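PDB 3KDR: HK97 Family Phage Portal Protein from Corynebacterium diphtheriae, which probably forms, as a ring of twelve subunits, the portal through which an HK97-type phage packages and later releases its DNA. Local coordinates for residues N25-R33 / M251-V259; D70-A80 / A92-W100. All coordinates share one frame; numbering follows the deposited sequence.

Overall arrangement
Contact 1 is made by two helices far apart in sequence, 18-33 and 247-270; contact 2 joins the end of helix 60-74 and the hairpin strand after it to strand 89-95 and the turn that follows. Along the chain, contact 2 is nested inside the long loop closed by contact 1. Their centres are about 19 Å apart, and each lies about 15 Å from the centre of the chain. Helix 60-74 links them: L72 CD1 lies 3.8 Å from L27 CD1, and S28 is hydrogen-bonded to D69. Contact 1 is buried and borders neighbouring subunits, whereas contact 2 is touched by no other chain and holds a sulfate at H94.

Contact 1 of 2, residues N25-R33 / M251-V259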
ATOM      1  N   ASN C  25      22.404  24.634 -16.027  1.00 17.00           N
ATOM      2  CA  ASN C  25      23.710  24.384 -15.473  1.00 18.43           C
ATOM      3  C   ASN C  25      24.178  23.016 -15.912  1.00 19.26           C
ATOM      4  O   ASN C  25      25.279  22.852 -16.363  1.00 19.48           O
ATOM      5  CB  ASN C  25      23.682  24.429 -13.965  1.00 19.06           C
ATOM      6  CG  ASN C  25      23.502  25.839 -13.423  1.00 20.77           C
ATOM      7  OD1 ASN C  25      23.269  26.020 -12.204  1.00 23.28           O
ATOM      8  ND2 ASN C  25      23.606  26.843 -14.307  1.00 16.89           N
ATOM      9  N   LEU C  26      23.313  22.022 -15.804  1.00 19.93           N
ATOM     10  CA  LEU C  26      23.694  20.680 -16.207  1.00 18.99           C
ATOM     11  C   LEU C  26      24.120  20.658 -17.650  1.00 18.68           C
ATOM     12  O   LEU C  26      25.091  20.038 -17.970  1.00 19.41           O
ATOM     13  CB  LEU C  26      22.535  19.705 -15.986  1.00 18.73           C
ATOM     14  CG  LEU C  26      22.199  19.340 -14.537  1.00 17.11           C
ATOM     15  CD1 LEU C  26      20.855  18.693 -14.446  1.00 12.30           C
ATOM     16  CD2 LEU C  26      23.275  18.427 -13.959  1.00 15.17           C
ATOM     17  N   LEU C  27      23.392  21.307 -18.534  1.00 18.53           N
ATOM     18  CA  LEU C  27      23.740  21.232 -19.958  1.00 18.33           C
ATOM     19  C   LEU C  27      24.957  22.063 -20.312  1.00 17.92           C
ATOM     20  O   LEU C  27      25.939  21.545 -20.821  1.00 19.01           O
ATOM     21  CB  LEU C  27      22.594  21.731 -20.829  1.00 18.49           C
ATOM     22  CG  LEU C  27      21.334  20.861 -20.892  1.00 19.44           C
ATOM     23  CD1 LEU C  27      20.241  21.648 -21.533  1.00 21.26           C
ATOM     24  CD2 LEU C  27      21.516  19.524 -21.626  1.00 17.47           C
ATOM     25  N   SER C  28      24.893  23.358 -20.069  1.00 16.62           N
ATOM     26  CA  SER C  28      25.961  24.239 -20.489  1.00 15.79           C
ATOM     27  C   SER C  28      27.287  24.052 -19.797  1.00 15.58           C
ATOM     28  O   SER C  28      28.294  24.326 -20.382  1.00 15.75           O
ATOM     29  CB  SER C  28      25.547  25.666 -20.278  1.00 15.67           C
ATOM     30  OG  SER C  28      24.469  25.970 -21.142  1.00 16.16           O
ATOM     31  N   THR C  29      27.311  23.646 -18.543  1.00 15.43           N
ATOM     32  CA  THR C  29      28.576  23.533 -17.831  1.00 15.36           C
ATOM     33  C   THR C  29      29.265  22.253 -18.223  1.00 14.85           C
ATOM     34  O   THR C  29      30.499  22.159 -18.237  1.00 14.47           O
ATOM     35  CB  THR C  29      28.380  23.562 -16.341  1.00 15.54           C
ATOM     36  OG1 THR C  29      27.525  22.477 -15.983  1.00 19.90           O
ATOM     37  CG2 THR C  29      27.702  24.880 -15.951  1.00 14.44           C
ATOM     38  N   THR C  30      28.480  21.258 -18.571  1.00 13.88           N
ATOM     39  CA  THR C  30      29.096  20.025 -19.009  1.00 14.03           C
ATOM     40  C   THR C  30      29.807  20.256 -20.318  1.00 13.43           C
ATOM     41  O   THR C  30      30.926  19.880 -20.476  1.00 12.88           O
ATOM     42  CB  THR C  30      28.031  18.976 -19.137  1.00 14.10           C
ATOM     43  OG1 THR C  30      27.363  18.903 -17.873  1.00 15.49           O
ATOM     44  CG2 THR C  30      28.608  17.638 -19.477  1.00 12.09           C
ATOM     45  N   VAL C  31      29.126  20.908 -21.246  1.00 13.24           N
ATOM     46  CA  VAL C  31      29.717  21.249 -22.506  1.00 12.71           C
ATOM     47  C   VAL C  31      30.974  21.992 -22.240  1.00 13.27           C
ATOM     48  O   VAL C  31      32.030  21.562 -22.689  1.00 14.29           O
ATOM     49  CB  VAL C  31      28.813  22.132 -23.376  1.00 12.68           C
ATOM     50  CG1 VAL C  31      29.570  22.607 -24.548  1.00  9.27           C
ATOM     51  CG2 VAL C  31      27.587  21.346 -23.810  1.00 10.14           C
ATOM     52  N   ALA C  32      30.873  23.083 -21.482  1.00 13.29           N
ATOM     53  CA  ALA C  32      32.048  23.894 -21.152  1.00 13.40           C
ATOM     54  C   ALA C  32      33.183  23.092 -20.556  1.00 13.33           C
ATOM     55  O   ALA C  32      34.298  23.343 -20.866  1.00 14.63           O
ATOM     56  CB  ALA C  32      31.708  25.019 -20.247  1.00 12.72           C
ATOM     57  N   ARG C  33      32.918  22.092 -19.751  1.00 13.31           N
ATOM     58  CA  ARG C  33      34.011  21.390 -19.107  1.00 13.44           C
ATOM     59  C   ARG C  33      34.650  20.363 -19.995  1.00 13.48           C
ATOM     60  O   ARG C  33      35.698  19.803 -19.687  1.00 13.74           O
ATOM     61  CB  ARG C  33      33.519  20.690 -17.867  1.00 13.36           C
ATOM     62  CG  ARG C  33      33.082  21.632 -16.820  1.00 15.73           C
ATOM     63  CD  ARG C  33      32.626  20.897 -15.609  1.00 17.66           C
ATOM     64  NE  ARG C  33      33.533  19.804 -15.338  1.00 19.26           N
ATOM     65  CZ  ARG C  33      33.194  18.685 -14.703  1.00 23.26           C
ATOM     66  NH1 ARG C  33      31.950  18.513 -14.213  1.00 25.54           N
ATOM     67  NH2 ARG C  33      34.120  17.740 -14.509  1.00 22.93           N
HETATM   68  N   MSE C 251      26.277  10.697 -15.399  1.00  2.00           N
HETATM   69  CA  MSE C 251      26.972  11.516 -16.368  1.00  2.00           C
HETATM   70  C   MSE C 251      26.811  10.939 -17.798  1.00  2.00           C
HETATM   71  O   MSE C 251      26.601  11.703 -18.745  1.00  2.00           O
HETATM   72  CB  MSE C 251      28.445  11.718 -15.962  1.00  2.00           C
HETATM   73  CG  MSE C 251      29.248  12.712 -16.778  1.00  2.00           C
HETATM   74 SE   MSE C 251      28.435  14.427 -16.974  0.70  8.04          SE
HETATM   75  CE  MSE C 251      29.200  15.304 -15.450  1.00  6.91           C
ATOM     76  N   ILE C 252      26.868   9.625 -17.963  1.00  2.00           N
ATOM     77  CA  ILE C 252      26.742   9.073 -19.290  1.00  2.00           C
ATOM     78  C   ILE C 252      25.354   9.370 -19.853  1.00  2.33           C
ATOM     79  O   ILE C 252      25.171   9.762 -21.017  1.00  2.45           O
ATOM     80  CB  ILE C 252      27.024   7.573 -19.294  1.00  2.00           C
ATOM     81  CG1 ILE C 252      28.527   7.329 -19.133  1.00  2.00           C
ATOM     82  CG2 ILE C 252      26.569   6.950 -20.555  1.00  2.00           C
ATOM     83  CD1 ILE C 252      28.892   6.058 -18.373  1.00  2.00           C
ATOM     84  N   GLU C 253      24.363   9.197 -19.017  1.00  3.82           N
ATOM     85  CA  GLU C 253      23.016   9.449 -19.403  1.00  4.91           C
ATOM     86  C   GLU C 253      22.849  10.889 -19.818  1.00  5.09           C
ATOM     87  O   GLU C 253      22.183  11.209 -20.805  1.00  5.20           O
ATOM     88  CB  GLU C 253      22.182   9.202 -18.182  1.00  6.35           C
ATOM     89  CG  GLU C 253      20.787   9.570 -18.320  1.00 12.34           C
ATOM     90  CD  GLU C 253      20.062   8.681 -19.327  1.00 22.07           C
ATOM     91  OE1 GLU C 253      20.367   7.431 -19.357  1.00 25.07           O
ATOM     92  OE2 GLU C 253      19.158   9.250 -20.049  1.00 27.43           O
ATOM     93  N   LEU C 254      23.410  11.794 -19.029  1.00  5.20           N
ATOM     94  CA  LEU C 254      23.221  13.212 -19.307  1.00  5.00           C
ATOM     95  C   LEU C 254      23.876  13.553 -20.642  1.00  5.50           C
ATOM     96  O   LEU C 254      23.307  14.173 -21.514  1.00  5.23           O
ATOM     97  CB  LEU C 254      23.834  14.034 -18.196  1.00  4.40           C
ATOM     98  CG  LEU C 254      23.655  15.535 -18.346  1.00  3.16           C
ATOM     99  CD1 LEU C 254      22.244  15.913 -18.383  1.00  2.00           C
ATOM    100  CD2 LEU C 254      24.320  16.210 -17.209  1.00  3.84           C
ATOM    101  N   VAL C 255      25.109  13.126 -20.777  1.00  6.16           N
ATOM    102  CA  VAL C 255      25.843  13.304 -22.007  1.00  6.44           C
ATOM    103  C   VAL C 255      25.141  12.650 -23.171  1.00  7.77           C
ATOM    104  O   VAL C 255      24.981  13.288 -24.218  1.00  8.27           O
ATOM    105  CB  VAL C 255      27.237  12.672 -21.900  1.00  6.53           C
ATOM    106  CG1 VAL C 255      27.923  12.697 -23.205  1.00  4.92           C
ATOM    107  CG2 VAL C 255      28.079  13.400 -20.818  1.00  4.65           C
ATOM    108  N   THR C 256      24.732  11.384 -23.020  1.00  8.23           N
ATOM    109  CA  THR C 256      24.206  10.676 -24.181  1.00  8.59           C
ATOM    110  C   THR C 256      22.974  11.334 -24.766  1.00  8.97           C
ATOM    111  O   THR C 256      22.917  11.571 -25.944  1.00  9.15           O
ATOM    112  CB  THR C 256      23.888   9.261 -23.872  1.00  8.47           C
ATOM    113  OG1 THR C 256      25.059   8.647 -23.356  1.00  8.92           O
ATOM    114  CG2 THR C 256      23.418   8.546 -25.124  1.00  7.68           C
ATOM    115  N   PHE C 257      21.993  11.642 -23.951  1.00  9.62           N
ATOM    116  CA  PHE C 257      20.807  12.224 -24.483  1.00 10.23           C
ATOM    117  C   PHE C 257      20.731  13.738 -24.315  1.00 11.17           C
ATOM    118  O   PHE C 257      20.175  14.405 -25.143  1.00 13.26           O
ATOM    119  CB  PHE C 257      19.621  11.555 -23.874  1.00  9.95           C
ATOM    120  CG  PHE C 257      19.652  10.107 -24.033  1.00  9.61           C
ATOM    121  CD1 PHE C 257      19.185   9.501 -25.198  1.00 10.78           C
ATOM    122  CD2 PHE C 257      20.162   9.329 -23.053  1.00 10.59           C
ATOM    123  CE1 PHE C 257      19.195   8.141 -25.375  1.00  8.22           C
ATOM    124  CE2 PHE C 257      20.195   7.946 -23.216  1.00 12.16           C
ATOM    125  CZ  PHE C 257      19.710   7.359 -24.406  1.00 10.25           C
ATOM    126  N   GLY C 258      21.291  14.313 -23.283  1.00 11.35           N
ATOM    127  CA  GLY C 258      21.177  15.752 -23.132  1.00 11.30           C
ATOM    128  C   GLY C 258      22.152  16.622 -23.882  1.00 11.39           C
ATOM    129  O   GLY C 258      21.774  17.593 -24.505  1.00 12.53           O
ATOM    130  N   VAL C 259      23.419  16.288 -23.815  1.00 11.28           N
ATOM    131  CA  VAL C 259      24.479  17.197 -24.217  1.00 10.70           C
ATOM    132  C   VAL C 259      25.026  16.886 -25.595  1.00 10.31           C
ATOM    133  O   VAL C 259      25.502  17.770 -26.269  1.00  9.72           O
ATOM    134  CB  VAL C 259      25.639  17.115 -23.182  1.00 10.45           C
ATOM    135  CG1 VAL C 259      26.680  18.105 -23.451  1.00 11.57           C
ATOM    136  CG2 VAL C 259      25.108  17.325 -21.842  1.00  9.25           C
TER
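V259 packs among L27, T30 and V31 at the more densely packed end of this helix crossing. Its CG2 lies 4.2 Å from L27 CD2 and 4.2 Å from T30 CG2, while V31 and V259 slide past each other in opposite directions, CG2 beside CG1. G258, lacking a side chain, lets L27 CD2 settle over the backbone, 3.5 Å from G258 O. The helix widens here into a pi-type turn, in which L254 O accepts from both G258 N and V259 N. T30 divides its two branches: at chi1 -55° OG1 stays beside its own backbone and bonds to L26 O, whereas CG2 faces the second helix and sits 4.1 Å from SE of the selenomethionine M251. L254 crosses L26 at roughly a right angle, CD2 to CD2 at 4.1 Å. The segment axes cross nearly at right angles (-99°), 10.4 Å apart at closest, and the groups that meet are mainly apolar. Both helices belong to the phage portal protein family region and lie at the seams of the dodecamer: L26 also packs on F257 of a neighbouring subunit. Beyond M251, at R33, the contact thins. R33, partly exposed, reaches across only with its guanidinium end, NH1 lying 4.4 Å from M251 CE at an oblique approach, and it also packs on E260 of that same neighbouring subunit.

Contact 2 of 2, residues D70-A80 / A92-W100; sequences DLLFNGVACWA and AIHIPLDTW. With SO4 (sulfate ion), chain I.
H94 meets D70 across the contact: NE2 donates to OD1 at 2.8 Å, with 159° at the hydrogen. The carboxylate oxygen lies close to the imidazole plane, yet the N-H reaches it from well above the carboxylate plane, 58° out. D70's other oxygen, OD2, is taken by a salt bridge to R11. At the second ring nitrogen, H94 ND1 donates to O1 of a sulfate, probably from the crystallisation liquor; the modelled bond is implausibly short, so its length is doubtful. H94's CG stands anti to the backbone N (chi1 167°), carrying the ring out from strand 89-95 toward the end of helix 60-74. In the antiparallel hairpin A80 and I93 exchange two backbone bonds (A80 N to I93 O, 2.7 Å; I93 N to A80 O, 3.2 Å); farther along, I95 N donates to C78 O at 3.2 Å. W79 and H94 form the non-hydrogen-bonded pair between these; H94 N turns to Q58, and W79 NE1 to T67. C78 lies over one face of the W100 indole: CB makes a CH-pi contact 3.4 Å from the centroid of the five-membered ring, and SG a sulfur-aromatic one at 4.2 Å. L97 CD2 packs on V76 CG2 at 3.8 Å. A carboxylate at one nitrogen and, if its placement is right, a sulfate at the other would favour a protonated H94, although D70 also pairs with R11.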
ATOM      1  N   ASP C  70      24.027  30.419 -25.600  1.00 14.70           N
ATOM      2  CA  ASP C  70      23.459  31.089 -26.754  1.00 15.64           C
ATOM      3  C   ASP C  70      22.642  30.114 -27.604  1.00 15.83           C
ATOM      4  O   ASP C  70      21.534  30.371 -28.047  1.00 15.08           O
ATOM      5  CB  ASP C  70      24.577  31.649 -27.607  1.00 16.14           C
ATOM      6  CG  ASP C  70      24.861  33.109 -27.359  1.00 17.41           C
ATOM      7  OD1 ASP C  70      25.785  33.617 -28.045  1.00 17.72           O
ATOM      8  OD2 ASP C  70      24.192  33.743 -26.517  1.00 23.09           O
ATOM      9  N   LEU C  71      23.220  28.962 -27.815  1.00 16.86           N
ATOM     10  CA  LEU C  71      22.603  27.987 -28.680  1.00 17.53           C
ATOM     11  C   LEU C  71      21.315  27.519 -28.098  1.00 17.27           C
ATOM     12  O   LEU C  71      20.347  27.379 -28.780  1.00 18.14           O
ATOM     13  CB  LEU C  71      23.536  26.796 -28.840  1.00 17.54           C
ATOM     14  CG  LEU C  71      24.324  26.685 -30.133  1.00 18.31           C
ATOM     15  CD1 LEU C  71      24.323  27.939 -30.982  1.00 19.32           C
ATOM     16  CD2 LEU C  71      25.703  26.282 -29.756  1.00 18.17           C
ATOM     17  N   LEU C  72      21.332  27.240 -26.818  1.00 16.91           N
ATOM     18  CA  LEU C  72      20.188  26.693 -26.127  1.00 16.43           C
ATOM     19  C   LEU C  72      18.972  27.593 -26.128  1.00 15.85           C
ATOM     20  O   LEU C  72      17.887  27.153 -26.433  1.00 15.04           O
ATOM     21  CB  LEU C  72      20.634  26.543 -24.715  1.00 16.67           C
ATOM     22  CG  LEU C  72      19.891  25.710 -23.713  1.00 18.28           C
ATOM     23  CD1 LEU C  72      19.707  24.302 -24.189  1.00 19.41           C
ATOM     24  CD2 LEU C  72      20.785  25.720 -22.504  1.00 18.73           C
ATOM     25  N   PHE C  73      19.182  28.848 -25.730  1.00 15.36           N
ATOM     26  CA  PHE C  73      18.143  29.856 -25.670  1.00 14.93           C
ATOM     27  C   PHE C  73      17.809  30.546 -26.948  1.00 15.74           C
ATOM     28  O   PHE C  73      16.641  30.820 -27.189  1.00 15.98           O
ATOM     29  CB  PHE C  73      18.539  30.923 -24.683  1.00 14.71           C
ATOM     30  CG  PHE C  73      18.455  30.466 -23.294  1.00 14.06           C
ATOM     31  CD1 PHE C  73      17.239  30.419 -22.658  1.00 11.97           C
ATOM     32  CD2 PHE C  73      19.564  30.022 -22.629  1.00 14.62           C
ATOM     33  CE1 PHE C  73      17.131  29.974 -21.393  1.00 10.42           C
ATOM     34  CE2 PHE C  73      19.447  29.575 -21.334  1.00 14.15           C
ATOM     35  CZ  PHE C  73      18.221  29.566 -20.719  1.00 11.27           C
ATOM     36  N   ASN C  74      18.815  30.879 -27.754  1.00 16.43           N
ATOM     37  CA  ASN C  74      18.574  31.669 -28.956  1.00 16.02           C
ATOM     38  C   ASN C  74      18.757  30.933 -30.257  1.00 16.26           C
ATOM     39  O   ASN C  74      18.386  31.411 -31.285  1.00 16.22           O
ATOM     40  CB  ASN C  74      19.450  32.873 -28.902  1.00 15.88           C
ATOM     41  CG  ASN C  74      18.880  33.904 -28.040  1.00 16.87           C
ATOM     42  OD1 ASN C  74      18.017  34.641 -28.474  1.00 15.46           O
ATOM     43  ND2 ASN C  74      19.316  33.955 -26.780  1.00 19.11           N
ATOM     44  N   GLY C  75      19.329  29.752 -30.235  1.00 16.95           N
ATOM     45  CA  GLY C  75      19.406  28.971 -31.478  1.00 17.30           C
ATOM     46  C   GLY C  75      20.636  29.221 -32.337  1.00 17.40           C
ATOM     47  O   GLY C  75      20.841  28.515 -33.332  1.00 17.36           O
ATOM     48  N   VAL C  76      21.449  30.203 -31.956  1.00 17.14           N
ATOM     49  CA  VAL C  76      22.624  30.560 -32.719  1.00 17.16           C
ATOM     50  C   VAL C  76      23.641  31.128 -31.794  1.00 17.25           C
ATOM     51  O   VAL C  76      23.273  31.542 -30.704  1.00 17.13           O
ATOM     52  CB  VAL C  76      22.308  31.652 -33.692  1.00 17.07           C
ATOM     53  CG1 VAL C  76      21.552  31.104 -34.825  1.00 17.54           C
ATOM     54  CG2 VAL C  76      21.534  32.712 -32.977  1.00 16.59           C
ATOM     55  N   ALA C  77      24.904  31.166 -32.229  1.00 17.07           N
ATOM     56  CA  ALA C  77      25.981  31.801 -31.444  1.00 17.16           C
ATOM     57  C   ALA C  77      26.995  32.305 -32.401  1.00 17.52           C
ATOM     58  O   ALA C  77      27.070  31.788 -33.491  1.00 18.20           O
ATOM     59  CB  ALA C  77      26.619  30.834 -30.499  1.00 15.89           C
ATOM     60  N   CYS C  78      27.765  33.318 -31.998  1.00 18.22           N
ATOM     61  CA  CYS C  78      28.935  33.792 -32.778  1.00 17.88           C
ATOM     62  C   CYS C  78      30.213  33.858 -31.991  1.00 17.75           C
ATOM     63  O   CYS C  78      30.233  34.311 -30.836  1.00 16.89           O
ATOM     64  CB  CYS C  78      28.692  35.192 -33.266  1.00 17.97           C
ATOM     65  SG  CYS C  78      29.532  35.636 -34.746  1.00 18.85           S
ATOM     66  N   TRP C  79      31.286  33.431 -32.632  1.00 18.37           N
ATOM     67  CA  TRP C  79      32.645  33.701 -32.149  1.00 18.73           C
ATOM     68  C   TRP C  79      33.205  34.720 -33.092  1.00 18.94           C
ATOM     69  O   TRP C  79      32.971  34.624 -34.293  1.00 19.72           O
ATOM     70  CB  TRP C  79      33.514  32.439 -32.233  1.00 18.81           C
ATOM     71  CG  TRP C  79      33.216  31.430 -31.234  1.00 17.96           C
ATOM     72  CD1 TRP C  79      32.220  31.450 -30.315  1.00 18.21           C
ATOM     73  CD2 TRP C  79      33.919  30.236 -31.031  1.00 17.90           C
ATOM     74  NE1 TRP C  79      32.271  30.347 -29.532  1.00 16.81           N
ATOM     75  CE2 TRP C  79      33.302  29.568 -29.959  1.00 16.29           C
ATOM     76  CE3 TRP C  79      35.040  29.672 -31.621  1.00 17.90           C
ATOM     77  CZ2 TRP C  79      33.736  28.359 -29.496  1.00 16.70           C
ATOM     78  CZ3 TRP C  79      35.466  28.448 -31.154  1.00 18.21           C
ATOM     79  CH2 TRP C  79      34.820  27.813 -30.099  1.00 17.66           C
ATOM     80  N   ALA C  80      33.936  35.692 -32.568  1.00 19.28           N
ATOM     81  CA  ALA C  80      34.670  36.636 -33.419  1.00 19.42           C
ATOM     82  C   ALA C  80      36.095  36.170 -33.482  1.00 19.48           C
ATOM     83  O   ALA C  80      36.767  36.147 -32.472  1.00 20.39           O
ATOM     84  CB  ALA C  80      34.606  38.008 -32.873  1.00 18.52           C
ATOM     85  N   ALA C  92      39.868  32.923 -30.553  1.00 14.05           N
ATOM     86  CA  ALA C  92      38.505  33.239 -30.880  1.00 13.51           C
ATOM     87  C   ALA C  92      37.767  33.576 -29.600  1.00 13.41           C
ATOM     88  O   ALA C  92      37.939  32.901 -28.579  1.00 13.35           O
ATOM     89  CB  ALA C  92      37.844  32.044 -31.600  1.00 12.76           C
ATOM     90  N   ILE C  93      36.933  34.600 -29.641  1.00 12.90           N
ATOM     91  CA  ILE C  93      36.124  34.896 -28.501  1.00 12.95           C
ATOM     92  C   ILE C  93      34.664  34.908 -28.840  1.00 13.32           C
ATOM     93  O   ILE C  93      34.269  35.360 -29.888  1.00 14.11           O
ATOM     94  CB  ILE C  93      36.467  36.279 -27.846  1.00 12.88           C
ATOM     95  CG1 ILE C  93      36.247  37.430 -28.818  1.00 12.25           C
ATOM     96  CG2 ILE C  93      37.856  36.296 -27.305  1.00 11.28           C
ATOM     97  CD1 ILE C  93      36.013  38.763 -28.105  1.00  7.41           C
ATOM     98  N   HIS C  94      33.864  34.451 -27.906  1.00 13.88           N
ATOM     99  CA  HIS C  94      32.445  34.568 -28.002  1.00 14.60           C
ATOM    100  C   HIS C  94      32.034  35.969 -27.794  1.00 14.57           C
ATOM    101  O   HIS C  94      32.516  36.614 -26.895  1.00 15.33           O
ATOM    102  CB  HIS C  94      31.808  33.767 -26.900  1.00 15.36           C
ATOM    103  CG  HIS C  94      30.358  34.053 -26.720  1.00 16.47           C
ATOM    104  ND1 HIS C  94      29.908  35.014 -25.856  1.00 17.07           N
ATOM    105  CD2 HIS C  94      29.260  33.501 -27.286  1.00 16.96           C
ATOM    106  CE1 HIS C  94      28.592  35.060 -25.912  1.00 17.22           C
ATOM    107  NE2 HIS C  94      28.173  34.154 -26.774  1.00 14.89           N
ATOM    108  N   ILE C  95      31.095  36.424 -28.600  1.00 14.62           N
ATOM    109  CA  ILE C  95      30.567  37.782 -28.479  1.00 13.88           C
ATOM    110  C   ILE C  95      29.059  37.719 -28.334  1.00 12.83           C
ATOM    111  O   ILE C  95      28.408  36.819 -28.864  1.00 14.32           O
ATOM    112  CB  ILE C  95      30.885  38.588 -29.728  1.00 14.45           C
ATOM    113  CG1 ILE C  95      30.331  37.889 -30.983  1.00 14.24           C
ATOM    114  CG2 ILE C  95      32.328  38.705 -29.876  1.00 13.43           C
ATOM    115  CD1 ILE C  95      30.301  38.730 -32.193  1.00 13.10           C
ATOM    116  N   PRO C  96      28.483  38.684 -27.657  1.00 11.07           N
ATOM    117  CA  PRO C  96      27.068  38.570 -27.271  1.00  9.88           C
ATOM    118  C   PRO C  96      26.160  38.707 -28.423  1.00  8.13           C
ATOM    119  O   PRO C  96      26.536  39.340 -29.407  1.00  9.91           O
ATOM    120  CB  PRO C  96      26.870  39.773 -26.356  1.00 10.47           C
ATOM    121  CG  PRO C  96      28.249  40.048 -25.809  1.00 11.37           C
ATOM    122  CD  PRO C  96      29.177  39.752 -26.937  1.00 11.12           C
ATOM    123  N   LEU C  97      24.963  38.174 -28.304  1.00  5.62           N
ATOM    124  CA  LEU C  97      24.080  38.124 -29.423  1.00  3.81           C
ATOM    125  C   LEU C  97      23.699  39.467 -29.881  1.00  3.46           C
ATOM    126  O   LEU C  97      23.470  39.647 -31.063  1.00  3.72           O
ATOM    127  CB  LEU C  97      22.826  37.358 -29.084  1.00  3.37           C
ATOM    128  CG  LEU C  97      22.915  35.839 -29.251  1.00  2.97           C
ATOM    129  CD1 LEU C  97      21.760  35.159 -28.498  1.00  2.00           C
ATOM    130  CD2 LEU C  97      22.992  35.401 -30.742  1.00  2.00           C
ATOM    131  N   ASP C  98      23.593  40.408 -28.949  1.00  3.45           N
ATOM    132  CA  ASP C  98      23.094  41.755 -29.272  1.00  3.65           C
ATOM    133  C   ASP C  98      24.111  42.587 -29.995  1.00  3.00           C
ATOM    134  O   ASP C  98      23.779  43.637 -30.490  1.00  3.28           O
ATOM    135  CB  ASP C  98      22.596  42.512 -28.047  1.00  4.03           C
ATOM    136  CG  ASP C  98      23.366  42.180 -26.792  1.00  6.48           C
ATOM    137  OD1 ASP C  98      23.361  40.958 -26.385  1.00  9.25           O
ATOM    138  OD2 ASP C  98      23.954  43.142 -26.219  1.00  6.99           O
ATOM    139  N   THR C  99      25.341  42.095 -30.082  1.00  2.67           N
ATOM    140  CA  THR C  99      26.402  42.765 -30.828  1.00  2.05           C
ATOM    141  C   THR C  99      26.676  42.216 -32.237  1.00  2.00           C
ATOM    142  O   THR C  99      27.632  42.627 -32.841  1.00  2.09           O
ATOM    143  CB  THR C  99      27.726  42.723 -30.059  1.00  2.00           C
ATOM    144  OG1 THR C  99      28.243  41.381 -30.084  1.00  2.00           O
ATOM    145  CG2 THR C  99      27.518  43.171 -28.644  1.00  2.00           C
ATOM    146  N   TRP C 100      25.861  41.333 -32.784  1.00  2.00           N
ATOM    147  CA  TRP C 100      26.062  40.942 -34.161  1.00  2.00           C
ATOM    148  C   TRP C 100      24.808  40.640 -34.849  1.00  2.03           C
ATOM    149  O   TRP C 100      23.795  40.467 -34.199  1.00  3.39           O
ATOM    150  CB  TRP C 100      26.934  39.730 -34.208  1.00  2.04           C
ATOM    151  CG  TRP C 100      26.398  38.436 -33.670  1.00  2.00           C
ATOM    152  CD1 TRP C 100      26.572  37.949 -32.431  1.00  2.00           C
ATOM    153  CD2 TRP C 100      25.749  37.422 -34.407  1.00  2.00           C
ATOM    154  NE1 TRP C 100      26.038  36.711 -32.338  1.00  2.00           N
ATOM    155  CE2 TRP C 100      25.522  36.371 -33.552  1.00  2.00           C
ATOM    156  CE3 TRP C 100      25.325  37.315 -35.714  1.00  2.00           C
ATOM    157  CZ2 TRP C 100      24.886  35.238 -33.948  1.00  2.00           C
ATOM    158  CZ3 TRP C 100      24.695  36.186 -36.104  1.00  2.00           C
ATOM    159  CH2 TRP C 100      24.468  35.171 -35.234  1.00  2.00           C
TER
HETATM  160  S   SO4 I   3      30.250  36.857 -23.018  1.00 80.60           S
HETATM  161  O1  SO4 I   3      30.924  35.970 -23.972  1.00 80.64           O
HETATM  162  O2  SO4 I   3      30.345  36.233 -21.689  1.00 78.93           O
HETATM  163  O3  SO4 I   3      30.976  38.146 -23.042  1.00 76.65           O
HETATM  164  O4  SO4 I   3      28.810  36.966 -23.364  1.00 78.85           O